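PDB 5I47: RimK domain protein ATP-grasp from Sphaerobacter thermophilus, which probably binds ATP and a metal ion and may act as a RimK-type ATP-grasp ligase joining an amino acid to an acceptor carboxylate. Local coordinates for residues R182-E194 with L254-V267. Sequence-based numbering, arbitrary orientation.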
loop_
_atom_site.group_PDB
_atom_site.type_symbol
_atom_site.label_atom_id
_atom_site.label_comp_id
_atom_site.label_asym_id
_atom_site.label_seq_id
_atom_site.Cartn_x
_atom_site.Cartn_y
_atom_site.Cartn_z
ATOM N N ARG B 182 -23.387 0.970 -12.603
ATOM C CA ARG B 182 -22.050 0.414 -12.779
ATOM C C ARG B 182 -21.581 0.743 -14.191
ATOM O O ARG B 182 -22.138 0.226 -15.166
ATOM C CB ARG B 182 -22.060 -1.094 -12.541
ATOM C CG ARG B 182 -20.757 -1.792 -12.842
ATOM C CD ARG B 182 -21.030 -3.199 -13.348
ATOM N NE ARG B 182 -19.891 -4.085 -13.147
ATOM C CZ ARG B 182 -19.742 -5.253 -13.757
ATOM N NH1 ARG B 182 -20.656 -5.671 -14.619
ATOM N NH2 ARG B 182 -18.672 -5.996 -13.513
ATOM N N LEU B 183 -20.568 1.606 -14.301
ATOM C CA LEU B 183 -20.018 2.016 -15.592
ATOM C C LEU B 183 -18.904 1.050 -15.977
ATOM O O LEU B 183 -17.860 1.004 -15.315
ATOM C CB LEU B 183 -19.487 3.445 -15.530
ATOM C CG LEU B 183 -20.393 4.557 -15.001
ATOM C CD1 LEU B 183 -19.619 5.866 -14.926
ATOM C CD2 LEU B 183 -21.624 4.713 -15.873
ATOM N N VAL B 184 -19.113 0.293 -17.050
ATOM C CA VAL B 184 -18.156 -0.722 -17.485
ATOM C C VAL B 184 -17.226 -0.112 -18.525
ATOM O O VAL B 184 -17.662 0.262 -19.619
ATOM C CB VAL B 184 -18.870 -1.959 -18.051
ATOM C CG1 VAL B 184 -17.857 -2.930 -18.641
ATOM C CG2 VAL B 184 -19.698 -2.635 -16.972
ATOM N N VAL B 185 -15.943 -0.021 -18.189
ATOM C CA VAL B 185 -14.914 0.454 -19.107
ATOM C C VAL B 185 -14.102 -0.756 -19.544
ATOM O O VAL B 185 -13.404 -1.377 -18.732
ATOM C CB VAL B 185 -14.025 1.522 -18.462
ATOM C CG1 VAL B 185 -12.979 2.015 -19.453
ATOM C CG2 VAL B 185 -14.881 2.673 -17.954
ATOM N N ALA B 186 -14.201 -1.103 -20.823
ATOM C CA ALA B 186 -13.524 -2.271 -21.380
ATOM C C ALA B 186 -12.369 -1.807 -22.262
ATOM O O ALA B 186 -12.379 -1.958 -23.485
ATOM C CB ALA B 186 -14.516 -3.146 -22.158
ATOM N N GLY B 187 -11.359 -1.233 -21.617
ATOM C CA GLY B 187 -10.202 -0.732 -22.325
ATOM C C GLY B 187 -10.271 0.756 -22.586
ATOM O O GLY B 187 -10.009 1.572 -21.698
ATOM N N ARG B 188 -10.663 1.116 -23.803
ATOM C CA ARG B 188 -10.566 2.485 -24.285
ATOM C C ARG B 188 -11.870 3.264 -24.191
ATOM O O ARG B 188 -11.833 4.498 -24.188
ATOM C CB ARG B 188 -10.087 2.472 -25.740
ATOM C CG ARG B 188 -9.420 3.736 -26.214
ATOM C CD ARG B 188 -8.660 3.464 -27.504
ATOM N NE ARG B 188 -7.567 2.517 -27.294
ATOM C CZ ARG B 188 -6.351 2.866 -26.884
ATOM N NH1 ARG B 188 -5.412 1.943 -26.719
ATOM N NH2 ARG B 188 -6.074 4.141 -26.635
ATOM N N SER B 189 -13.013 2.585 -24.107
ATOM C CA SER B 189 -14.306 3.254 -24.152
ATOM C C SER B 189 -15.274 2.595 -23.178
ATOM O O SER B 189 -15.032 1.501 -22.662
ATOM C CB SER B 189 -14.903 3.230 -25.567
ATOM O OG SER B 189 -13.970 3.688 -26.528
ATOM N N LEU B 190 -16.387 3.282 -22.946
ATOM C CA LEU B 190 -17.480 2.765 -22.132
ATOM C C LEU B 190 -18.172 1.632 -22.878
ATOM O O LEU B 190 -18.800 1.856 -23.917
ATOM C CB LEU B 190 -18.460 3.891 -21.817
ATOM C CG LEU B 190 -19.708 3.547 -21.010
ATOM C CD1 LEU B 190 -19.326 3.104 -19.604
ATOM C CD2 LEU B 190 -20.646 4.743 -20.968
ATOM N N ALA B 191 -18.058 0.411 -22.358
ATOM C CA ALA B 191 -18.692 -0.738 -22.992
ATOM C C ALA B 191 -20.180 -0.828 -22.688
ATOM O O ALA B 191 -20.913 -1.496 -23.426
ATOM C CB ALA B 191 -18.006 -2.033 -22.554
ATOM N N GLY B 192 -20.641 -0.181 -21.630
ATOM C CA GLY B 192 -22.045 -0.240 -21.289
ATOM C C GLY B 192 -22.281 0.312 -19.906
ATOM O O GLY B 192 -21.356 0.501 -19.111
ATOM N N ILE B 193 -23.554 0.576 -19.636
ATOM C CA ILE B 193 -24.021 1.054 -18.343
ATOM C C ILE B 193 -24.997 0.026 -17.794
ATOM O O ILE B 193 -25.835 -0.501 -18.533
ATOM C CB ILE B 193 -24.682 2.442 -18.464
ATOM C CG1 ILE B 193 -23.703 3.423 -19.116
ATOM C CG2 ILE B 193 -25.128 2.948 -17.107
ATOM C CD1 ILE B 193 -24.251 4.818 -19.290
ATOM N N GLU B 194 -24.874 -0.276 -16.504
ATOM C CA GLU B 194 -25.692 -1.298 -15.871
ATOM C C GLU B 194 -26.232 -0.780 -14.544
ATOM O O GLU B 194 -25.796 0.252 -14.027
ATOM C CB GLU B 194 -24.896 -2.593 -15.667
ATOM C CG GLU B 194 -24.526 -3.285 -16.967
ATOM C CD GLU B 194 -23.643 -4.498 -16.758
ATOM O OE1 GLU B 194 -22.885 -4.518 -15.766
ATOM O OE2 GLU B 194 -23.705 -5.429 -17.589
ATOM N N LEU B 254 -12.511 -5.106 -13.766
ATOM C CA LEU B 254 -13.609 -5.673 -14.552
ATOM C C LEU B 254 -13.514 -7.195 -14.489
ATOM O O LEU B 254 -12.959 -7.861 -15.369
ATOM C CB LEU B 254 -13.573 -5.170 -15.989
ATOM C CG LEU B 254 -14.773 -5.591 -16.836
ATOM C CD1 LEU B 254 -16.061 -5.048 -16.238
ATOM C CD2 LEU B 254 -14.613 -5.135 -18.279
ATOM N N VAL B 255 -14.066 -7.750 -13.413
ATOM C CA VAL B 255 -14.059 -9.194 -13.207
ATOM C C VAL B 255 -15.294 -9.844 -13.811
ATOM O O VAL B 255 -15.201 -10.870 -14.489
ATOM C CB VAL B 255 -13.935 -9.513 -11.702
ATOM C CG1 VAL B 255 -14.063 -11.004 -11.465
ATOM C CG2 VAL B 255 -12.609 -9.002 -11.156
ATOM N N ASP B 256 -16.467 -9.254 -13.582
ATOM C CA ASP B 256 -17.730 -9.778 -14.091
ATOM C C ASP B 256 -18.187 -8.918 -15.264
ATOM O O ASP B 256 -18.668 -7.798 -15.067
ATOM C CB ASP B 256 -18.798 -9.794 -12.998
ATOM C CG ASP B 256 -18.254 -10.226 -11.654
ATOM O OD1 ASP B 256 -17.503 -11.224 -11.604
ATOM O OD2 ASP B 256 -18.576 -9.560 -10.646
ATOM N N PHE B 257 -18.037 -9.435 -16.482
ATOM C CA PHE B 257 -18.715 -8.869 -17.642
ATOM C C PHE B 257 -19.602 -9.914 -18.309
ATOM O O PHE B 257 -19.817 -9.886 -19.523
ATOM C CB PHE B 257 -17.722 -8.256 -18.633
ATOM C CG PHE B 257 -16.653 -9.199 -19.115
ATOM C CD1 PHE B 257 -16.835 -9.946 -20.268
ATOM C CD2 PHE B 257 -15.446 -9.297 -18.445
ATOM C CE1 PHE B 257 -15.843 -10.793 -20.728
ATOM C CE2 PHE B 257 -14.451 -10.146 -18.896
ATOM C CZ PHE B 257 -14.649 -10.891 -20.039
ATOM N N ARG B 258 -20.130 -10.836 -17.499
ATOM C CA ARG B 258 -21.024 -11.878 -17.994
ATOM C C ARG B 258 -22.316 -11.284 -18.538
ATOM O O ARG B 258 -22.704 -11.545 -19.682
ATOM C CB ARG B 258 -21.327 -12.862 -16.862
ATOM C CG ARG B 258 -21.432 -14.316 -17.265
ATOM C CD ARG B 258 -21.805 -15.166 -16.058
ATOM N NE ARG B 258 -20.907 -14.936 -14.929
ATOM C CZ ARG B 258 -20.051 -15.834 -14.452
ATOM N NH1 ARG B 258 -19.976 -17.039 -14.996
ATOM N NH2 ARG B 258 -19.277 -15.532 -13.421
ATOM N N SER B 259 -22.997 -10.477 -17.717
ATOM C CA SER B 259 -24.291 -9.925 -18.103
ATOM C C SER B 259 -24.182 -9.054 -19.348
ATOM O O SER B 259 -25.038 -9.121 -20.238
ATOM C CB SER B 259 -24.877 -9.122 -16.941
ATOM O OG SER B 259 -25.994 -8.355 -17.359
ATOM N N LEU B 260 -23.136 -8.228 -19.429
ATOM C CA LEU B 260 -23.011 -7.317 -20.562
ATOM C C LEU B 260 -22.709 -8.074 -21.850
ATOM O O LEU B 260 -23.224 -7.721 -22.916
ATOM C CB LEU B 260 -21.933 -6.271 -20.278
ATOM C CG LEU B 260 -21.960 -5.046 -21.194
ATOM C CD1 LEU B 260 -23.305 -4.341 -21.102
ATOM C CD2 LEU B 260 -20.826 -4.087 -20.859
ATOM N N SER B 261 -21.881 -9.119 -21.774
ATOM C CA SER B 261 -21.656 -9.981 -22.931
ATOM C C SER B 261 -22.932 -10.678 -23.378
ATOM O O SER B 261 -23.061 -11.022 -24.559
ATOM C CB SER B 261 -20.585 -11.025 -22.619
ATOM O OG SER B 261 -19.286 -10.505 -22.821
ATOM N N GLY B 262 -23.878 -10.887 -22.461
ATOM C CA GLY B 262 -25.128 -11.526 -22.832
ATOM C C GLY B 262 -25.945 -10.698 -23.805
ATOM O O GLY B 262 -26.621 -11.243 -24.680
ATOM N N ARG B 263 -25.895 -9.372 -23.672
ATOM C CA ARG B 263 -26.657 -8.488 -24.546
ATOM C C ARG B 263 -25.896 -8.120 -25.813
ATOM O O ARG B 263 -26.082 -7.021 -26.353
ATOM C CB ARG B 263 -27.080 -7.235 -23.783
ATOM C CG ARG B 263 -27.629 -7.535 -22.406
ATOM C CD ARG B 263 -28.154 -6.287 -21.730
ATOM N NE ARG B 263 -28.100 -6.418 -20.279
ATOM C CZ ARG B 263 -27.230 -5.779 -19.506
ATOM N NH1 ARG B 263 -26.353 -4.945 -20.045
ATOM N NH2 ARG B 263 -27.240 -5.968 -18.194
ATOM N N GLY B 264 -25.037 -9.015 -26.304
ATOM C CA GLY B 264 -24.350 -8.815 -27.561
ATOM C C GLY B 264 -23.193 -7.843 -27.528
ATOM O O GLY B 264 -22.526 -7.672 -28.557
ATOM N N VAL B 265 -22.930 -7.195 -26.394
ATOM C CA VAL B 265 -21.773 -6.313 -26.292
ATOM C C VAL B 265 -20.517 -7.171 -26.231
ATOM O O VAL B 265 -20.334 -7.964 -25.300
ATOM C CB VAL B 265 -21.886 -5.399 -25.068
ATOM C CG1 VAL B 265 -20.701 -4.444 -25.012
ATOM C CG2 VAL B 265 -23.198 -4.630 -25.099
ATOM N N ASP B 266 -19.646 -7.023 -27.229
ATOM C CA ASP B 266 -18.443 -7.847 -27.345
ATOM C C ASP B 266 -17.379 -7.336 -26.369
ATOM O O ASP B 266 -16.336 -6.800 -26.747
ATOM C CB ASP B 266 -17.944 -7.842 -28.783
ATOM C CG ASP B 266 -16.777 -8.785 -29.005
ATOM O OD1 ASP B 266 -16.573 -9.693 -28.170
ATOM O OD2 ASP B 266 -16.065 -8.620 -30.020
ATOM N N VAL B 267 -17.664 -7.519 -25.076
ATOM C CA VAL B 267 -16.763 -7.013 -24.041
ATOM C C VAL B 267 -15.407 -7.697 -24.134
ATOM O O VAL B 267 -14.359 -7.044 -24.053
ATOM C CB VAL B 267 -17.384 -7.190 -22.643
ATOM C CG1 VAL B 267 -16.459 -6.601 -21.583
ATOM C CG2 VAL B 267 -18.758 -6.543 -22.577
#
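Val184 packs its CG1 methyl between two leucines of the 254-267 segment. Leu254 crosses it at about a right angle, with CD1 3.7 Å from Val184 CG1, while Leu260 comes at it tip to tip. Leu260 CD2 also rests on Ala191 CB at 3.9 Å, and Val265 CG1 closes on the backbone O of Ala191. At Gly192 a side chain would run into Leu260 CD1. Farther along the hairpin, Ala186 CB meets Val267 CG1 at 4.0 Å.

Beside this apolar patch runs a chain of charges. Arg182 has CG anti to the backbone N (chi1 174°) and a bend at chi2, which carries the guanidinium across to Asp256. There the backbone O of Asp256 sits at the edge of the group, 2.4 Å from Arg182 NH2, too short to take literally, with a weaker bond from NH1. Arg182 NH1 also makes a salt bridge to Glu194 OE1 at 2.8 Å, in the guanidinium plane and on the oxygen's syn lone pair. The other oxygen, Glu194 OE2, makes a long salt bridge of 3.6 Å to Arg263 NH2, the carboxylate and guanidinium planes 79° apart. Tyr209 adds a cation-pi contact to Arg182 and takes the Ser259 hydroxyl through its backbone O.

With an alanine in place of Glu194, Arg182 and Arg263 would probably lose the carboxylate they share, and the Arg182 guanidinium would be freer to turn. The hairpin of the antiparallel ATP-grasp sheet thus joins helix 258-262 and its flanking loops by methyl packing and by the Arg182 grip on the Asp256 carbonyl, with a buried carboxylate linking two arginines whose positive charge probably favours its ionised form.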